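Local atomic coordinates of superoxide dismutase [Mn/Fe] (Aeropyrum pernix, PDB entry 3AK3), a protein that catalyses the dismutation of superoxide to molecular oxygen and hydrogen peroxide, using a redox-active iron or manganese ion held in its active site. Residues K123-V128 with I164-H169; I77-F82 with V128-L133; L47-K52 with R63-D68. One frame throughout, in Å; residues are numbered along the deposited sequence.

Contact 1: residues K123-V128 with I164-H169; sequences KTVEGV and IDVWEH. With FE (Fe (III) ion), chain G.
Val128 packs over the indole of Trp167. Its CG2 methyl makes a CH-pi contact with the six-membered ring, 3.6 Å from the ring centroid and only 9° off the normal, while CB comes within 3.5 Å of CD2 of Trp167, where the two rings fuse. A chi1 of -66° puts Val128 CG2 between its own backbone N and carbonyl carbon, pointing at the ring, and CG1 beside the N, 3.8 Å from Glu168 N. A smaller apolar touch joins Val125 CG2 to Val166 CG2 at 3.7 Å. The other face of the indole carries water 1, set toward its rim, so Trp167 stands between Val128 and one of the two iron-bound waters. Two metal ligands flank it in sequence: Asp165 OD2 lies 2.0 Å from the iron and His169 NE2 2.2 Å. Asp165 OD1 meanwhile accepts from Trp167 N in an Asx turn, tying the carboxylate to the tryptophan backbone. Trp167 NE1 donates to Lys149 O, which helps to fix the rotation of the ring. His31 and His79 complete the three-histidine, one-aspartate set of this superoxide dismutase family. Further out, Arg179 of helix 179-186 bonds to the carbonyls of Val125 and Gly127, Val166 rests on Ala122 of helix 111-123, Trp167 leans on Phe71 of helix 62-82, and Val166 pairs by backbone with Gly129 at the start of strand 129-136.

Contact 2: residues I77-F82 with V128-L133; sequences IMHTIF and VGWGVL. With FE (Fe (III) ion), chain G.
Met78 and Trp130 meet where helix 77-82 passes strand 129-133, the two axes 11.3 Å apart at closest and inclined at 53°. The indole of Trp130 spans the distance between them. Met78 lies over one face of it: CB is 3.4 Å from Trp130 CZ2, and because the chain folds at both chi2 (-65°) and chi3, the CE methyl swings back above the five-membered ring in a CH-pi contact, 3.7 Å from its centroid. Met78 SD lies farther above the same ring, a Met-aromatic contact, and Met78 CE also touches Val132 CG2 at 3.9 Å. The far rim of the indole points into two other rings. Trp130 CH2 sits above the centre of the His79 imidazole in a T-shaped pair, planes at 75°, and the same rim approaches Phe82 edge-to-face, centroids 5.7 Å apart. His79 binds iron through NE2 at 2.2 Å, and its ND1 is hydrogen-bonded to Gly75 O one helical turn back. The imidazole is thus fixed through both nitrogens, with Trp130 against one face. No hydrogen bond crosses; the segments meet through aromatic and aliphatic surfaces, consistent with Trp130 as a second-shell residue that helps to position the iron-binding His79 by packing and probably shields it on that face.

Contact 3: residues L47-K52 with R63-D68; sequences LEKIEK and RAVMRD. With EDO (1,2-ethanediol), chain L.
Water 3 links Lys49 to Asp68 across the helix pair: it accepts from Lys49 NZ at 2.8 Å and donates to Asp68 OD2, also at 2.8 Å. The two charges stay 4.4 Å apart, Lys49 NZ to Asp68 OD2, too far for a salt bridge, so the water carries the connection. The other carboxylate oxygen, Asp68 OD1, forms a salt bridge with Arg63 of the fourth subunit. Lys49 gets to the water with its chain extended beyond CG, and on the way its CD passes Val65 CG2 at 4.1 Å. Beside this water bridge, the side chains of Ile50 and Val65 lie alongside, pointing opposite ways, with Ile50 CD1 3.8 Å from Val65 CG1, and Met66 CE adds a looser touch to the same Ile50 methyl. The helices run antiparallel at 149°, their axes 9.8 Å apart, and form the alpha-hairpin that characterises the N-terminal part of iron/manganese superoxide dismutases. On the side of helix 63-68 turned from this seam, Arg63 CD lies over the centre of the Arg67 guanidinium, 3.6 Å above its plane. Arg67 NH2 makes salt bridges to Glu126 and Glu148 of the third subunit. Replacing Arg67 by an alanine would probably leave those two carboxylates without this cationic mate and open a gap beside Arg63 at the subunit interface. Close by, an ethanediol molecule, probably from the crystallisation liquor, donates from O1 to Ala64 O at 3.0 Å and also bonds to Ala64 O of the fourth subunit.

Contacts 1 and 2 are buried neighbours, their centres 10 Å apart, with contact 2 almost at the centre of the chain. They share Val128, adjoin through the paired strands 129-136 and 159-165, and supply three of the iron's protein ligands between them. Contact 3 lies far from that centre, about 23 Å from contact 2 centre to centre, with an exposed lysine and subunit interfaces around it; its segment 63-68 lies on the same helix 62-82 that carries 77-82. Aromatic and aliphatic groups pack around the metal site, whereas the hairpin seam combines an apolar strip with a water-linked charge pair. Contacts 1 and 3 also meet between chains: Glu126 of one subunit pairs with Arg67 of another.

Contact 1: residues K123-V128 with I164-H169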
loop_
_atom_site.group_PDB
_atom_site.type_symbol
_atom_site.label_atom_id
_atom_site.label_comp_id
_atom_site.label_asym_id
_atom_site.label_seq_id
_atom_site.Cartn_x
_atom_site.Cartn_y
_atom_site.Cartn_z
ATOM N N LYS B 123 -3.075 -7.923 17.090
ATOM C CA LYS B 123 -4.450 -8.355 16.878
ATOM C C LYS B 123 -5.142 -7.511 15.819
ATOM O O LYS B 123 -6.011 -7.998 15.096
ATOM C CB LYS B 123 -5.238 -8.307 18.189
ATOM C CG LYS B 123 -4.911 -9.448 19.145
ATOM C CD LYS B 123 -5.590 -9.254 20.492
ATOM C CE LYS B 123 -5.138 -10.329 21.480
ATOM N NZ LYS B 123 -5.751 -10.134 22.828
ATOM N N THR B 124 -4.740 -6.243 15.723
ATOM C CA THR B 124 -5.445 -5.311 14.849
ATOM C C THR B 124 -4.712 -4.970 13.551
ATOM O O THR B 124 -5.037 -3.980 12.907
ATOM C CB THR B 124 -5.813 -3.999 15.577
ATOM O OG1 THR B 124 -4.624 -3.279 15.914
ATOM C CG2 THR B 124 -6.626 -4.278 16.845
ATOM N N VAL B 125 -3.752 -5.793 13.150
ATOM C CA VAL B 125 -3.166 -5.642 11.824
ATOM C C VAL B 125 -4.301 -5.812 10.828
ATOM O O VAL B 125 -5.097 -6.756 10.938
ATOM C CB VAL B 125 -2.075 -6.685 11.546
ATOM C CG1 VAL B 125 -1.694 -6.681 10.053
ATOM C CG2 VAL B 125 -0.857 -6.417 12.410
ATOM N N GLU B 126 -4.405 -4.889 9.880
ATOM C CA GLU B 126 -5.439 -4.989 8.869
ATOM C C GLU B 126 -4.997 -5.887 7.726
ATOM O O GLU B 126 -4.032 -5.590 7.020
ATOM C CB GLU B 126 -5.802 -3.610 8.352
ATOM C CG GLU B 126 -7.059 -3.592 7.529
ATOM C CD GLU B 126 -7.448 -2.191 7.177
ATOM O OE1 GLU B 126 -8.472 -1.701 7.710
ATOM O OE2 GLU B 126 -6.708 -1.574 6.393
ATOM N N GLY B 127 -5.718 -6.985 7.536
ATOM C CA GLY B 127 -5.283 -8.022 6.617
ATOM C C GLY B 127 -4.138 -8.782 7.247
ATOM O O GLY B 127 -4.123 -9.005 8.460
ATOM N N VAL B 128 -3.156 -9.149 6.433
ATOM C CA VAL B 128 -2.046 -9.939 6.936
ATOM C C VAL B 128 -0.835 -9.074 7.210
ATOM O O VAL B 128 -0.647 -8.028 6.577
ATOM C CB VAL B 128 -1.679 -11.072 5.985
ATOM C CG1 VAL B 128 -2.829 -12.082 5.904
ATOM C CG2 VAL B 128 -1.312 -10.523 4.607
ATOM N N ILE B 164 5.838 -10.938 15.667
ATOM C CA ILE B 164 4.802 -11.967 15.626
ATOM C C ILE B 164 4.130 -11.973 14.256
ATOM O O ILE B 164 3.640 -10.943 13.773
ATOM C CB ILE B 164 3.746 -11.849 16.768
ATOM C CG1 ILE B 164 2.821 -13.074 16.736
ATOM C CG2 ILE B 164 3.008 -10.500 16.716
ATOM C CD1 ILE B 164 1.636 -13.026 17.700
ATOM N N ASP B 165 4.113 -13.136 13.628
ATOM C CA ASP B 165 3.471 -13.297 12.345
ATOM C C ASP B 165 1.983 -13.450 12.570
ATOM O O ASP B 165 1.540 -14.388 13.240
ATOM C CB ASP B 165 4.076 -14.516 11.640
ATOM C CG ASP B 165 3.607 -14.698 10.211
ATOM O OD1 ASP B 165 2.792 -13.914 9.673
ATOM O OD2 ASP B 165 4.069 -15.687 9.616
ATOM N N VAL B 166 1.208 -12.503 12.054
ATOM C CA VAL B 166 -0.240 -12.617 12.089
ATOM C C VAL B 166 -0.870 -12.739 10.700
ATOM O O VAL B 166 -2.048 -12.430 10.503
ATOM C CB VAL B 166 -0.919 -11.499 12.934
ATOM C CG1 VAL B 166 -0.571 -11.659 14.414
ATOM C CG2 VAL B 166 -0.566 -10.089 12.406
ATOM N N TRP B 167 -0.091 -13.216 9.727
ATOM C CA TRP B 167 -0.710 -13.751 8.513
ATOM C C TRP B 167 -1.612 -14.928 8.878
ATOM O O TRP B 167 -1.358 -15.633 9.867
ATOM C CB TRP B 167 0.336 -14.245 7.534
ATOM C CG TRP B 167 1.101 -13.167 6.781
ATOM C CD1 TRP B 167 1.883 -12.173 7.305
ATOM C CD2 TRP B 167 1.192 -13.045 5.357
ATOM N NE1 TRP B 167 2.440 -11.418 6.279
ATOM C CE2 TRP B 167 2.032 -11.941 5.081
ATOM C CE3 TRP B 167 0.643 -13.768 4.284
ATOM C CZ2 TRP B 167 2.339 -11.541 3.768
ATOM C CZ3 TRP B 167 0.953 -13.367 2.974
ATOM C CH2 TRP B 167 1.788 -12.262 2.737
ATOM N N GLU B 168 -2.656 -15.141 8.091
ATOM C CA GLU B 168 -3.638 -16.172 8.410
ATOM C C GLU B 168 -2.994 -17.553 8.465
ATOM O O GLU B 168 -3.332 -18.355 9.328
ATOM C CB GLU B 168 -4.815 -16.113 7.447
ATOM C CG GLU B 168 -5.580 -14.796 7.583
ATOM C CD GLU B 168 -6.740 -14.663 6.626
ATOM O OE1 GLU B 168 -6.625 -15.082 5.450
ATOM O OE2 GLU B 168 -7.772 -14.116 7.068
ATOM N N HIS B 169 -2.025 -17.820 7.591
ATOM C CA HIS B 169 -1.357 -19.130 7.601
ATOM C C HIS B 169 -0.613 -19.437 8.903
ATOM O O HIS B 169 -0.277 -20.600 9.170
ATOM C CB HIS B 169 -0.390 -19.260 6.426
ATOM C CG HIS B 169 0.745 -18.289 6.467
ATOM N ND1 HIS B 169 0.876 -17.280 5.539
ATOM C CD2 HIS B 169 1.794 -18.166 7.315
ATOM C CE1 HIS B 169 1.959 -16.572 5.819
ATOM N NE2 HIS B 169 2.541 -17.098 6.882
HETATM FE FE FE G . 4.407 -16.300 7.737
HETATM O O HOH W 1 3.924 -14.431 6.979
HETATM O O HOH W 2 4.936 -16.939 5.639
#

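Contact 2: residues I77-F82 with V128-L133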
loop_
_atom_site.group_PDB
_atom_site.type_symbol
_atom_site.label_atom_id
_atom_site.label_comp_id
_atom_site.label_asym_id
_atom_site.label_seq_id
_atom_site.Cartn_x
_atom_site.Cartn_y
_atom_site.Cartn_z
ATOM N N ILE B 77 13.586 -12.180 5.701
ATOM C CA ILE B 77 14.211 -11.689 6.923
ATOM C C ILE B 77 13.249 -11.715 8.110
ATOM O O ILE B 77 13.663 -11.997 9.241
ATOM C CB ILE B 77 14.907 -10.315 6.749
ATOM C CG1 ILE B 77 15.808 -10.042 7.963
ATOM C CG2 ILE B 77 13.888 -9.188 6.523
ATOM C CD1 ILE B 77 16.651 -8.806 7.829
ATOM N N MET B 78 11.967 -11.438 7.858
ATOM C CA MET B 78 10.984 -11.441 8.941
ATOM C C MET B 78 10.831 -12.838 9.550
ATOM O O MET B 78 10.803 -12.971 10.787
ATOM C CB MET B 78 9.629 -10.882 8.483
ATOM C CG MET B 78 9.669 -9.402 8.102
ATOM S SD MET B 78 10.045 -8.255 9.438
ATOM C CE MET B 78 8.482 -8.226 10.330
ATOM N N HIS B 79 10.766 -13.872 8.702
ATOM C CA HIS B 79 10.680 -15.252 9.215
ATOM C C HIS B 79 11.987 -15.705 9.840
ATOM O O HIS B 79 11.997 -16.476 10.819
ATOM C CB HIS B 79 10.166 -16.216 8.157
ATOM C CG HIS B 79 8.737 -15.969 7.811
ATOM N ND1 HIS B 79 8.354 -15.008 6.901
ATOM C CD2 HIS B 79 7.594 -16.507 8.294
ATOM C CE1 HIS B 79 7.037 -14.976 6.826
ATOM N NE2 HIS B 79 6.551 -15.874 7.664
ATOM N N THR B 80 13.090 -15.177 9.326
ATOM C CA THR B 80 14.406 -15.442 9.907
ATOM C C THR B 80 14.513 -14.987 11.372
ATOM O O THR B 80 15.190 -15.628 12.185
ATOM C CB THR B 80 15.509 -14.824 9.028
ATOM O OG1 THR B 80 15.606 -15.588 7.826
ATOM C CG2 THR B 80 16.872 -14.800 9.735
ATOM N N ILE B 81 13.845 -13.885 11.706
ATOM C CA ILE B 81 13.813 -13.381 13.081
ATOM C C ILE B 81 12.740 -14.140 13.873
ATOM O O ILE B 81 12.960 -14.522 15.031
ATOM C CB ILE B 81 13.556 -11.849 13.105
ATOM C CG1 ILE B 81 14.677 -11.109 12.364
ATOM C CG2 ILE B 81 13.335 -11.314 14.540
ATOM C CD1 ILE B 81 14.257 -9.713 11.893
ATOM N N PHE B 82 11.596 -14.375 13.227
ATOM C CA PHE B 82 10.446 -15.059 13.841
ATOM C C PHE B 82 10.793 -16.401 14.503
ATOM O O PHE B 82 10.438 -16.629 15.660
ATOM C CB PHE B 82 9.326 -15.220 12.803
ATOM C CG PHE B 82 8.027 -15.768 13.353
ATOM C CD1 PHE B 82 7.352 -15.121 14.384
ATOM C CD2 PHE B 82 7.443 -16.874 12.763
ATOM C CE1 PHE B 82 6.131 -15.627 14.859
ATOM C CE2 PHE B 82 6.232 -17.378 13.216
ATOM C CZ PHE B 82 5.578 -16.750 14.271
ATOM N N VAL B 128 -3.156 -9.149 6.433
ATOM C CA VAL B 128 -2.046 -9.939 6.936
ATOM C C VAL B 128 -0.835 -9.074 7.210
ATOM O O VAL B 128 -0.647 -8.028 6.577
ATOM C CB VAL B 128 -1.679 -11.072 5.985
ATOM C CG1 VAL B 128 -2.829 -12.082 5.904
ATOM C CG2 VAL B 128 -1.312 -10.523 4.607
ATOM N N GLY B 129 -0.011 -9.502 8.159
ATOM C CA GLY B 129 1.122 -8.705 8.556
ATOM C C GLY B 129 1.773 -9.205 9.821
ATOM O O GLY B 129 1.698 -10.396 10.127
ATOM N N TRP B 130 2.399 -8.280 10.539
ATOM C CA TRP B 130 3.214 -8.556 11.715
ATOM C C TRP B 130 2.987 -7.521 12.794
ATOM O O TRP B 130 2.766 -6.340 12.503
ATOM C CB TRP B 130 4.707 -8.505 11.364
ATOM C CG TRP B 130 5.094 -9.398 10.254
ATOM C CD1 TRP B 130 4.896 -9.183 8.920
ATOM C CD2 TRP B 130 5.758 -10.661 10.362
ATOM N NE1 TRP B 130 5.389 -10.231 8.188
ATOM C CE2 TRP B 130 5.929 -11.155 9.047
ATOM C CE3 TRP B 130 6.225 -11.426 11.442
ATOM C CZ2 TRP B 130 6.544 -12.376 8.779
ATOM C CZ3 TRP B 130 6.849 -12.637 11.176
ATOM C CH2 TRP B 130 6.991 -13.107 9.855
ATOM N N GLY B 131 3.081 -7.955 14.048
ATOM C CA GLY B 131 3.344 -7.043 15.136
ATOM C C GLY B 131 4.842 -7.041 15.383
ATOM O O GLY B 131 5.488 -8.101 15.338
ATOM N N VAL B 132 5.407 -5.855 15.608
ATOM C CA VAL B 132 6.863 -5.682 15.648
ATOM C C VAL B 132 7.281 -4.831 16.835
ATOM O O VAL B 132 6.768 -3.724 17.041
ATOM C CB VAL B 132 7.381 -5.010 14.348
ATOM C CG1 VAL B 132 8.880 -4.762 14.392
ATOM C CG2 VAL B 132 7.045 -5.856 13.123
ATOM N N LEU B 133 8.209 -5.366 17.625
ATOM C CA LEU B 133 8.912 -4.593 18.617
ATOM C C LEU B 133 10.300 -4.312 18.059
ATOM O O LEU B 133 11.048 -5.236 17.735
ATOM C CB LEU B 133 9.033 -5.365 19.932
ATOM C CG LEU B 133 9.883 -4.683 21.002
ATOM C CD1 LEU B 133 9.234 -3.383 21.492
ATOM C CD2 LEU B 133 10.175 -5.622 22.182
HETATM FE FE FE G . 4.407 -16.300 7.737
HETATM O O HOH W 2 4.936 -16.939 5.639
HETATM O O HOH W 1 3.924 -14.431 6.979
#

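Contact 3: residues L47-K52 with R63-D68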
loop_
_atom_site.group_PDB
_atom_site.type_symbol
_atom_site.label_atom_id
_atom_site.label_comp_id
_atom_site.label_asym_id
_atom_site.label_seq_id
_atom_site.Cartn_x
_atom_site.Cartn_y
_atom_site.Cartn_z
ATOM N N LEU B 47 16.738 -11.453 -7.854
ATOM C CA LEU B 47 18.144 -11.088 -8.015
ATOM C C LEU B 47 18.750 -11.671 -9.290
ATOM O O LEU B 47 19.593 -11.022 -9.907
ATOM C CB LEU B 47 18.967 -11.444 -6.775
ATOM C CG LEU B 47 18.671 -10.620 -5.510
ATOM C CD1 LEU B 47 19.515 -11.082 -4.345
ATOM C CD2 LEU B 47 18.859 -9.127 -5.753
ATOM N N GLU B 48 18.303 -12.865 -9.683
ATOM C CA GLU B 48 18.703 -13.476 -10.963
ATOM C C GLU B 48 18.281 -12.584 -12.142
ATOM O O GLU B 48 19.066 -12.351 -13.071
ATOM C CB GLU B 48 18.135 -14.905 -11.091
ATOM C CG GLU B 48 18.371 -15.596 -12.453
ATOM C CD GLU B 48 17.913 -17.056 -12.486
ATOM O OE1 GLU B 48 16.753 -17.343 -12.101
ATOM O OE2 GLU B 48 18.717 -17.922 -12.910
ATOM N N LYS B 49 17.061 -12.057 -12.094
ATOM C CA LYS B 49 16.590 -11.148 -13.141
ATOM C C LYS B 49 17.412 -9.860 -13.209
ATOM O O LYS B 49 17.779 -9.413 -14.303
ATOM C CB LYS B 49 15.099 -10.831 -12.980
ATOM C CG LYS B 49 14.186 -12.006 -13.275
ATOM C CD LYS B 49 12.767 -11.737 -12.800
ATOM C CE LYS B 49 11.923 -13.004 -12.801
ATOM N NZ LYS B 49 10.562 -12.732 -12.254
ATOM N N ILE B 50 17.699 -9.264 -12.054
ATOM C CA ILE B 50 18.478 -8.025 -12.001
ATOM C C ILE B 50 19.844 -8.261 -12.626
ATOM O O ILE B 50 20.333 -7.430 -13.393
ATOM C CB ILE B 50 18.624 -7.499 -10.543
ATOM C CG1 ILE B 50 17.247 -7.131 -9.967
ATOM C CG2 ILE B 50 19.603 -6.314 -10.474
ATOM C CD1 ILE B 50 16.664 -5.829 -10.462
ATOM N N GLU B 51 20.434 -9.405 -12.293
ATOM C CA GLU B 51 21.703 -9.857 -12.861
ATOM C C GLU B 51 21.666 -9.845 -14.374
ATOM O O GLU B 51 22.524 -9.243 -15.015
ATOM C CB GLU B 51 21.960 -11.291 -12.454
ATOM C CG GLU B 51 22.681 -11.509 -11.162
ATOM C CD GLU B 51 23.503 -12.773 -11.249
ATOM O OE1 GLU B 51 24.510 -12.760 -11.988
ATOM O OE2 GLU B 51 23.135 -13.787 -10.621
ATOM N N LYS B 52 20.679 -10.544 -14.936
ATOM C CA LYS B 52 20.548 -10.665 -16.389
ATOM C C LYS B 52 20.343 -9.294 -17.026
ATOM O O LYS B 52 20.863 -9.021 -18.111
ATOM C CB LYS B 52 19.420 -11.635 -16.772
ATOM C CG LYS B 52 19.683 -13.097 -16.397
ATOM C CD LYS B 52 18.500 -13.976 -16.793
ATOM C CE LYS B 52 18.568 -15.376 -16.176
ATOM N NZ LYS B 52 19.581 -16.275 -16.804
ATOM N N ARG B 63 10.934 -1.545 -11.609
ATOM C CA ARG B 63 9.963 -1.367 -10.536
ATOM C C ARG B 63 9.375 -2.706 -10.135
ATOM O O ARG B 63 9.269 -3.021 -8.937
ATOM C CB ARG B 63 8.844 -0.434 -10.977
ATOM C CG ARG B 63 7.704 -0.335 -9.966
ATOM C CD ARG B 63 6.798 0.790 -10.317
ATOM N NE ARG B 63 6.146 0.538 -11.595
ATOM C CZ ARG B 63 5.915 1.476 -12.506
ATOM N NH1 ARG B 63 5.301 1.157 -13.637
ATOM N NH2 ARG B 63 6.309 2.723 -12.290
ATOM N N ALA B 64 8.990 -3.490 -11.135
ATOM C CA ALA B 64 8.294 -4.736 -10.881
ATOM C C ALA B 64 9.188 -5.734 -10.173
ATOM O O ALA B 64 8.790 -6.332 -9.164
ATOM C CB ALA B 64 7.753 -5.316 -12.167
ATOM N N VAL B 65 10.395 -5.917 -10.698
ATOM C CA VAL B 65 11.360 -6.849 -10.125
ATOM C C VAL B 65 11.817 -6.416 -8.717
ATOM O O VAL B 65 11.997 -7.260 -7.835
ATOM C CB VAL B 65 12.563 -7.091 -11.087
ATOM C CG1 VAL B 65 13.586 -8.024 -10.479
ATOM C CG2 VAL B 65 12.059 -7.689 -12.383
ATOM N N MET B 66 11.989 -5.108 -8.507
ATOM C CA MET B 66 12.303 -4.610 -7.166
ATOM C C MET B 66 11.139 -4.778 -6.174
ATOM O O MET B 66 11.371 -5.050 -4.993
ATOM C CB MET B 66 12.865 -3.187 -7.204
ATOM C CG MET B 66 14.279 -3.191 -7.730
ATOM S SD MET B 66 14.913 -1.539 -7.973
ATOM C CE MET B 66 16.526 -1.921 -8.666
ATOM N N ARG B 67 9.903 -4.653 -6.649
ATOM C CA ARG B 67 8.739 -4.971 -5.799
ATOM C C ARG B 67 8.780 -6.439 -5.372
ATOM O O ARG B 67 8.497 -6.760 -4.209
ATOM C CB ARG B 67 7.429 -4.657 -6.520
ATOM C CG ARG B 67 7.059 -3.181 -6.514
ATOM C CD ARG B 67 5.912 -2.909 -7.468
ATOM N NE ARG B 67 5.330 -1.592 -7.250
ATOM C CZ ARG B 67 4.468 -1.005 -8.080
ATOM N NH1 ARG B 67 4.090 -1.623 -9.198
ATOM N NH2 ARG B 67 3.980 0.194 -7.784
ATOM N N ASP B 68 9.141 -7.333 -6.299
ATOM C CA ASP B 68 9.248 -8.768 -5.998
ATOM C C ASP B 68 10.371 -9.008 -4.998
ATOM O O ASP B 68 10.226 -9.797 -4.047
ATOM C CB ASP B 68 9.568 -9.582 -7.267
ATOM C CG ASP B 68 8.454 -9.558 -8.299
ATOM O OD1 ASP B 68 7.301 -9.180 -7.979
ATOM O OD2 ASP B 68 8.746 -9.935 -9.456
HETATM C C1 EDO L . 4.664 -5.530 -9.853
HETATM O O1 EDO L . 5.791 -6.240 -9.340
HETATM C C2 EDO L . 5.080 -4.142 -10.306
HETATM O O2 EDO L . 4.296 -3.692 -11.411
HETATM O O HOH W 3 10.963 -11.619 -9.760
#